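Local structure of putative archaeal ammonia monooxygenase subunit B (Candidatus Nitrosocaldus yellowstonii, 4O65) at residues Val111-Cys116 and Ala127-Asn132. The protein forms the copper-binding cupredoxin domain of the B subunit of a putative archaeal ammonia monooxygenase, which probably helps oxidise ammonia. Numbering follows the deposited sequence.
With CU (copper (II) ion), chain B.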
# COMPACT_ATOMS: atom_id res chain seq x y z
N VAL A 111 -4.00 14.78 9.37
CA VAL A 111 -3.88 14.57 7.92
C VAL A 111 -4.64 13.24 7.65
O VAL A 111 -4.16 12.16 8.06
CB VAL A 111 -2.39 14.48 7.48
CG1 VAL A 111 -2.26 14.10 6.00
CG2 VAL A 111 -1.71 15.85 7.68
N PRO A 112 -5.79 13.30 6.93
CA PRO A 112 -6.40 12.01 6.50
C PRO A 112 -5.52 11.36 5.47
O PRO A 112 -4.84 12.07 4.68
CB PRO A 112 -7.77 12.41 5.87
CG PRO A 112 -7.71 13.90 5.72
CD PRO A 112 -6.65 14.47 6.64
N TYR A 113 -5.46 10.02 5.49
CA TYR A 113 -4.63 9.33 4.45
C TYR A 113 -5.42 8.21 3.81
O TYR A 113 -6.37 7.66 4.42
CB TYR A 113 -3.30 8.81 5.08
CG TYR A 113 -3.46 7.59 5.96
CD1 TYR A 113 -3.37 6.30 5.43
CD2 TYR A 113 -3.59 7.74 7.37
CE1 TYR A 113 -3.55 5.16 6.27
CE2 TYR A 113 -3.71 6.64 8.19
CZ TYR A 113 -3.66 5.37 7.65
OH TYR A 113 -3.80 4.31 8.49
N LYS A 114 -4.98 7.82 2.62
CA LYS A 114 -5.56 6.69 1.90
C LYS A 114 -4.43 6.05 1.10
O LYS A 114 -3.72 6.72 0.31
CB LYS A 114 -6.71 7.11 1.00
CG LYS A 114 -7.16 5.95 0.05
CD LYS A 114 -8.53 6.32 -0.51
CE LYS A 114 -9.00 5.39 -1.64
NZ LYS A 114 -10.43 5.64 -2.09
N LEU A 115 -4.24 4.75 1.33
CA LEU A 115 -3.26 3.97 0.59
C LEU A 115 -4.03 2.94 -0.23
O LEU A 115 -4.99 2.30 0.27
CB LEU A 115 -2.37 3.18 1.55
CG LEU A 115 -1.88 3.95 2.78
CD1 LEU A 115 -0.98 3.01 3.58
CD2 LEU A 115 -1.12 5.15 2.29
N CYS A 116 -3.64 2.82 -1.50
CA CYS A 116 -4.29 1.86 -2.38
C CYS A 116 -3.15 1.00 -2.93
O CYS A 116 -2.21 1.56 -3.49
CB CYS A 116 -4.96 2.56 -3.53
SG CYS A 116 -6.04 1.36 -4.43
N ALA A 127 -0.69 -6.90 8.20
CA ALA A 127 -0.34 -5.63 7.58
C ALA A 127 -0.66 -4.47 8.50
O ALA A 127 -1.70 -4.50 9.19
CB ALA A 127 -1.19 -5.47 6.31
N HIS A 128 0.18 -3.43 8.43
CA HIS A 128 0.04 -2.22 9.26
C HIS A 128 0.32 -1.04 8.42
O HIS A 128 1.26 -1.03 7.59
CB HIS A 128 1.12 -2.17 10.34
CG HIS A 128 1.13 -3.33 11.30
ND1 HIS A 128 0.83 -3.19 12.64
CD2 HIS A 128 1.56 -4.68 11.13
CE1 HIS A 128 0.99 -4.41 13.26
NE2 HIS A 128 1.44 -5.30 12.34
N THR A 129 -0.42 0.03 8.67
CA THR A 129 0.05 1.33 8.16
C THR A 129 1.42 1.64 8.79
O THR A 129 1.58 1.53 10.01
CB THR A 129 -0.91 2.46 8.56
OG1 THR A 129 -2.19 2.19 7.98
CG2 THR A 129 -0.40 3.80 8.01
N GLN A 130 2.39 2.06 7.97
CA GLN A 130 3.67 2.50 8.53
C GLN A 130 3.90 3.98 8.23
O GLN A 130 3.89 4.40 7.06
CB GLN A 130 4.80 1.67 7.84
CG GLN A 130 6.19 2.11 8.34
CD GLN A 130 7.33 1.29 7.81
OE1 GLN A 130 8.50 1.82 7.63
NE2 GLN A 130 7.07 0.03 7.58
N LEU A 131 4.08 4.79 9.28
CA LEU A 131 4.41 6.19 9.05
C LEU A 131 5.89 6.36 9.28
O LEU A 131 6.41 5.78 10.25
CB LEU A 131 3.62 7.05 10.08
CG LEU A 131 3.85 8.56 9.93
CD1 LEU A 131 3.34 9.06 8.58
CD2 LEU A 131 3.24 9.33 11.14
N ASN A 132 6.59 7.12 8.42
CA ASN A 132 7.96 7.52 8.72
C ASN A 132 8.04 9.00 8.86
O ASN A 132 7.67 9.73 7.95
CB ASN A 132 8.95 7.06 7.67
CG ASN A 132 9.43 5.65 8.01
OD1 ASN A 132 10.31 5.42 8.91
ND2 ASN A 132 8.75 4.74 7.43
CU CU B . 1.54 -7.28 12.53
O HOH W 1 3.56 -7.79 12.66
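Strand V111-C116 of one sheet and strand A127-N132 of the other face each other across the core of a cupredoxin β-sandwich, joined through side chains and not through backbone hydrogen bonds. Both Y113 and T129 aim their CB at the opposing strand and approach from opposite directions. Tyrosine suits this place because it is long enough to span the gap between sheets and still ends in a polar group: Y113 OH donates a hydrogen bond to T129 OG1, 2.7 Å away. With CG set between the backbone N and the carbonyl carbon (chi1 74°), the ring extends inward toward the other sheet, packed against I14 and L66 of its own sheet and I78 of the facing one. Threonine serves both needs of the site. Its hydroxyl receives the phenol and also bonds E17 of strand 12-19, so this buried oxygen is held by two partners, while T129 CG2 lies 3.6 Å from Y113 CZ and adds a nonpolar contact. L115, two residues along from Y113, turns its CB the same way and reaches F93. C116 ties its strand to C51 by a disulfide. Next to T129, H128 turns to the other face of its sheet, where it and H126 bind copper. There G141 O accepts a hydrogen bond from H128 ND1, which orients the imidazole, and H128 NE2 meets the copper at 2.0 Å.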